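Local coordinates for protein yjcS (Bacillus subtilis, PDB 1Q8B) that is of unknown function but has the ferredoxin-like fold of the antibiotic biosynthesis monooxygenase family, whose members pair into dimeric alpha/beta barrels, and is probably an enzyme, at residues E67-N71 / E72-K76; K82-I85 / D86-Q90. One frame throughout, in Å; residues are numbered along the deposited sequence.

Contact 1 (E67-N71 / E72-K76)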
loop_
_atom_site.group_PDB
_atom_site.type_symbol
_atom_site.label_atom_id
_atom_site.label_comp_id
_atom_site.label_asym_id
_atom_site.label_seq_id
_atom_site.Cartn_x
_atom_site.Cartn_y
_atom_site.Cartn_z
ATOM N N GLU A 67 -10.525 -3.711 11.778
ATOM C CA GLU A 67 -10.597 -3.370 10.361
ATOM C C GLU A 67 -11.466 -4.304 9.530
ATOM O O GLU A 67 -11.485 -5.511 9.757
ATOM C CB GLU A 67 -9.190 -3.378 9.750
ATOM C CG GLU A 67 -8.153 -2.524 10.471
ATOM C CD GLU A 67 -6.736 -2.772 9.963
ATOM O OE1 GLU A 67 -6.573 -3.317 8.849
ATOM O OE2 GLU A 67 -5.776 -2.412 10.672
ATOM N N ILE A 68 -12.185 -3.727 8.570
ATOM C CA ILE A 68 -13.005 -4.496 7.634
ATOM C C ILE A 68 -12.705 -3.915 6.243
ATOM O O ILE A 68 -12.803 -2.707 6.033
ATOM C CB ILE A 68 -14.524 -4.369 7.903
ATOM C CG1 ILE A 68 -14.868 -4.846 9.314
ATOM C CG2 ILE A 68 -15.294 -5.235 6.909
ATOM C CD1 ILE A 68 -16.356 -4.788 9.612
ATOM N N TRP A 69 -12.323 -4.772 5.302
ATOM C CA TRP A 69 -12.003 -4.313 3.954
ATOM C C TRP A 69 -12.838 -5.038 2.905
ATOM O O TRP A 69 -13.351 -6.129 3.157
ATOM C CB TRP A 69 -10.523 -4.550 3.641
ATOM C CG TRP A 69 -9.579 -4.004 4.660
ATOM C CD1 TRP A 69 -9.121 -4.642 5.781
ATOM C CD2 TRP A 69 -8.960 -2.712 4.652
ATOM N NE1 TRP A 69 -8.254 -3.827 6.466
ATOM C CE2 TRP A 69 -8.136 -2.637 5.797
ATOM C CE3 TRP A 69 -9.020 -1.609 3.784
ATOM C CZ2 TRP A 69 -7.375 -1.502 6.100
ATOM C CZ3 TRP A 69 -8.263 -0.481 4.089
ATOM C CH2 TRP A 69 -7.452 -0.438 5.238
ATOM N N GLU A 70 -12.963 -4.427 1.729
ATOM C CA GLU A 70 -13.711 -5.019 0.627
ATOM C C GLU A 70 -13.043 -6.319 0.206
ATOM O O GLU A 70 -13.705 -7.246 -0.252
ATOM C CB GLU A 70 -13.737 -4.069 -0.565
ATOM C CG GLU A 70 -14.556 -2.818 -0.344
ATOM C CD GLU A 70 -16.048 -3.085 -0.397
ATOM O OE1 GLU A 70 -16.447 -4.239 -0.683
ATOM O OE2 GLU A 70 -16.824 -2.132 -0.159
ATOM N N ASN A 71 -11.725 -6.378 0.372
ATOM C CA ASN A 71 -10.951 -7.557 0.004
ATOM C C ASN A 71 -9.487 -7.387 0.401
ATOM O O ASN A 71 -9.094 -6.350 0.938
ATOM C CB ASN A 71 -11.049 -7.780 -1.500
ATOM C CG ASN A 71 -10.788 -6.518 -2.275
ATOM O OD1 ASN A 71 -9.699 -5.946 -2.212
ATOM N ND2 ASN A 71 -11.792 -6.060 -2.998
ATOM N N GLU A 72 -8.687 -8.409 0.133
ATOM C CA GLU A 72 -7.276 -8.381 0.472
ATOM C C GLU A 72 -6.458 -7.316 -0.243
ATOM O O GLU A 72 -5.510 -6.782 0.338
ATOM C CB GLU A 72 -6.652 -9.747 0.218
ATOM C CG GLU A 72 -7.030 -10.767 1.252
ATOM C CD GLU A 72 -6.543 -12.152 0.902
ATOM O OE1 GLU A 72 -5.348 -12.288 0.553
ATOM O OE2 GLU A 72 -7.354 -13.101 0.984
ATOM N N GLU A 73 -6.801 -7.006 -1.492
ATOM C CA GLU A 73 -6.047 -5.992 -2.229
ATOM C C GLU A 73 -6.227 -4.622 -1.594
ATOM O O GLU A 73 -5.304 -3.809 -1.606
ATOM C CB GLU A 73 -6.475 -5.917 -3.701
ATOM C CG GLU A 73 -6.476 -7.240 -4.431
ATOM C CD GLU A 73 -7.809 -7.952 -4.308
ATOM O OE1 GLU A 73 -8.814 -7.415 -4.834
ATOM O OE2 GLU A 73 -7.855 -9.038 -3.685
ATOM N N ALA A 74 -7.413 -4.365 -1.043
ATOM C CA ALA A 74 -7.681 -3.080 -0.406
ATOM C C ALA A 74 -6.674 -2.828 0.719
ATOM O O ALA A 74 -6.250 -1.695 0.941
ATOM C CB ALA A 74 -9.108 -3.046 0.139
ATOM N N VAL A 75 -6.293 -3.890 1.420
ATOM C CA VAL A 75 -5.324 -3.788 2.512
ATOM C C VAL A 75 -3.968 -3.364 1.955
ATOM O O VAL A 75 -3.305 -2.491 2.508
ATOM C CB VAL A 75 -5.148 -5.142 3.254
ATOM C CG1 VAL A 75 -4.099 -5.006 4.348
ATOM C CG2 VAL A 75 -6.465 -5.585 3.855
ATOM N N LYS A 76 -3.556 -3.994 0.859
ATOM C CA LYS A 76 -2.287 -3.669 0.227
ATOM C C LYS A 76 -2.314 -2.245 -0.321
ATOM O O LYS A 76 -1.345 -1.503 -0.167
ATOM C CB LYS A 76 -1.982 -4.687 -0.876
ATOM C CG LYS A 76 -1.587 -6.042 -0.299
ATOM C CD LYS A 76 -1.476 -7.140 -1.338
ATOM C CE LYS A 76 -1.017 -8.434 -0.677
ATOM N NZ LYS A 76 -1.078 -9.602 -1.599
#
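Val75 lays one methyl on the indole of Trp69, and Asn71 caps the helix that brings it there; together they make a compact example of how a strand hands over to a helix. The methyl is CG2, which sits almost directly over the five-membered ring, 3.5 Å from its centroid, a CH-pi contact. Its nearest ring atom is Trp69 CD1, 3.4 Å from Val75 CG2, and the two side chains meet at about a right angle. Val75 places CG1 anti to its backbone N (chi1 178°), which swings CG2 back toward the indole. Ala74 adds its CB at 3.9 Å from Trp69 CE3, approaching the benzo ring obliquely.

The indole is also held at its rim. Trp69 NE1 donates to Glu67 OE1 at 3.0 Å, the acceptor lying almost exactly in the ring plane and offering its anti lone pair, so a methyl on the face and a carboxylate at the edge together limit the ring's rotation.

At the turn, Asn71 is the N-cap. With chi1 at 48°, its CG stands between backbone N and carbonyl carbon, and OD1 folds over the first turn to accept from Ala74 N at 3.0 Å; the Asn71 carbonyl O takes only a weak share of the same N-H. The carboxylate of Glu73 lies nearly parallel to the cap amide, its OE1 3.1 Å from Asn71 OD1, an acceptor pair without a bond that probably costs some electrostatic energy.

Strand 62-69, flanked by strands 13-22 and 48-55, passes through the short turn Glu70-Asn71 into helix 72-78. His78 of that helix meets the Trp69 ring with planes at about 45°, Val75 also touches His14, and Glu73 packs on Leu98 of the second subunit.

Contact 2 (K82-I85 / D86-Q90); sequences KHTI and DVQKQ
Lys82 and Asp86, one helical turn apart, form an i to i+4 salt bridge in which Lys82 NZ reaches Asp86 OD2 at 3.5 Å, a weak bond. The lysine chain runs extended to CE and then bends at its last torsion (chi4 57°), turning the ammonium toward the carboxylate while Lys82 CE rests 3.6 Å from Asp86 OD1. Beneath this pair, Asp86 N donates to Lys82 O at 2.8 Å.

Ile85 and Lys89 repeat the i to i+4 spacing with apolar atoms. Lys89 bends at chi3 and brings CD to 3.5 Å from Ile85 CG2, above the bond from Lys89 N to Ile85 O at 2.8 Å. Gln88, an i to i+3 neighbour of Ile85, is extended and carries NE2 to 4.0 Å from Ile85 CG1; its backbone N bonds to Thr84 O.

The outer shell fixes the helix from two sides. His83 packs on Leu38 of helix 28-42, and its NE2 is hydrogen-bonded to Glu45 OE1 in the loop after that helix, while Thr84 OG1 is hydrogen-bonded to His78 O at the end of helix 72-78. On the dimer side, Lys89 NZ makes a salt bridge with Glu91 of the second subunit, and Lys82 NZ a long, weak ion pair.

Lys82 NZ and Lys89 NZ lie 5.1 Å apart and converge on that glutamate, which they probably hold between them, consistent with this exposed helical face contributing charge pairs to the dimer contact.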
loop_
_atom_site.group_PDB
_atom_site.type_symbol
_atom_site.label_atom_id
_atom_site.label_comp_id
_atom_site.label_asym_id
_atom_site.label_seq_id
_atom_site.Cartn_x
_atom_site.Cartn_y
_atom_site.Cartn_z
ATOM N N LYS A 82 -0.216 7.641 0.989
ATOM C CA LYS A 82 0.733 8.496 1.684
ATOM C C LYS A 82 0.365 8.710 3.151
ATOM O O LYS A 82 1.249 8.809 3.997
ATOM C CB LYS A 82 0.840 9.857 0.995
ATOM C CG LYS A 82 1.765 10.811 1.735
ATOM C CD LYS A 82 1.718 12.231 1.194
ATOM C CE LYS A 82 2.682 13.118 1.976
ATOM N NZ LYS A 82 4.071 12.557 1.895
ATOM N N HIS A 83 -0.930 8.790 3.458
ATOM C CA HIS A 83 -1.340 9.000 4.846
ATOM C C HIS A 83 -0.955 7.811 5.716
ATOM O O HIS A 83 -0.712 7.956 6.915
ATOM C CB HIS A 83 -2.852 9.293 4.964
ATOM C CG HIS A 83 -3.742 8.257 4.346
ATOM N ND1 HIS A 83 -4.506 8.508 3.225
ATOM C CD2 HIS A 83 -4.027 6.986 4.716
ATOM C CE1 HIS A 83 -5.221 7.437 2.931
ATOM N NE2 HIS A 83 -4.949 6.500 3.820
ATOM N N THR A 84 -0.881 6.635 5.106
ATOM C CA THR A 84 -0.491 5.441 5.835
ATOM C C THR A 84 1.023 5.453 6.020
ATOM O O THR A 84 1.521 5.289 7.131
ATOM C CB THR A 84 -0.890 4.179 5.076
ATOM O OG1 THR A 84 -2.307 4.176 4.877
ATOM C CG2 THR A 84 -0.496 2.945 5.858
ATOM N N ILE A 85 1.755 5.667 4.932
ATOM C CA ILE A 85 3.215 5.693 4.985
ATOM C C ILE A 85 3.742 6.784 5.924
ATOM O O ILE A 85 4.778 6.606 6.570
ATOM C CB ILE A 85 3.806 5.885 3.571
ATOM C CG1 ILE A 85 3.448 4.679 2.702
ATOM C CG2 ILE A 85 5.313 6.046 3.646
ATOM C CD1 ILE A 85 3.759 4.864 1.229
ATOM N N ASP A 86 3.032 7.906 6.008
ATOM C CA ASP A 86 3.442 8.997 6.890
ATOM C C ASP A 86 3.538 8.535 8.347
ATOM O O ASP A 86 4.483 8.878 9.055
ATOM C CB ASP A 86 2.452 10.160 6.786
ATOM C CG ASP A 86 2.696 11.035 5.568
ATOM O OD1 ASP A 86 1.828 11.887 5.267
ATOM O OD2 ASP A 86 3.758 10.880 4.921
ATOM N N VAL A 87 2.558 7.763 8.797
ATOM C CA VAL A 87 2.558 7.257 10.169
ATOM C C VAL A 87 3.649 6.193 10.313
ATOM O O VAL A 87 4.349 6.118 11.323
ATOM C CB VAL A 87 1.189 6.625 10.526
ATOM C CG1 VAL A 87 1.221 6.054 11.940
ATOM C CG2 VAL A 87 0.095 7.665 10.400
ATOM N N GLN A 88 3.783 5.379 9.273
ATOM C CA GLN A 88 4.754 4.297 9.223
ATOM C C GLN A 88 6.185 4.816 9.401
ATOM O O GLN A 88 6.979 4.242 10.150
ATOM C CB GLN A 88 4.597 3.583 7.882
ATOM C CG GLN A 88 5.192 2.208 7.790
ATOM C CD GLN A 88 4.791 1.504 6.497
ATOM O OE1 GLN A 88 5.305 0.427 6.177
ATOM N NE2 GLN A 88 3.866 2.112 5.748
ATOM N N LYS A 89 6.500 5.911 8.721
ATOM C CA LYS A 89 7.827 6.511 8.789
ATOM C C LYS A 89 8.198 7.003 10.185
ATOM O O LYS A 89 9.370 7.238 10.472
ATOM C CB LYS A 89 7.914 7.661 7.781
ATOM C CG LYS A 89 7.761 7.200 6.337
ATOM C CD LYS A 89 7.347 8.330 5.403
ATOM C CE LYS A 89 8.406 9.414 5.296
ATOM N NZ LYS A 89 8.007 10.456 4.300
ATOM N N GLN A 90 7.200 7.154 11.053
ATOM C CA GLN A 90 7.429 7.618 12.423
ATOM C C GLN A 90 7.910 6.498 13.342
ATOM O O GLN A 90 8.380 6.754 14.449
ATOM C CB GLN A 90 6.148 8.243 12.990
ATOM C CG GLN A 90 5.742 9.516 12.271
ATOM C CD GLN A 90 4.493 10.149 12.839
ATOM O OE1 GLN A 90 4.443 10.501 14.014
ATOM N NE2 GLN A 90 3.478 10.301 12.004
#

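In the fold
Contacts 1 and 2 lie in series along the chain, on the consecutive helices 72-78 and 82-88. Their centres are about 18 Å apart and their nearest atoms about 7 Å, without touching. His78, at the end of helix 72-78, connects them: its ring meets the indole of contact 1, and its carbonyl oxygen accepts a hydrogen bond from a threonine of contact 2. The first contact is partly buried where strand becomes helix; the second lies at the surface beside helix 28-42. Both reach the second subunit, contact 1 by packing and contact 2 mainly through polar and charged pairs. No ligand or catalytic residue is established, so neither can be placed relative to an active site.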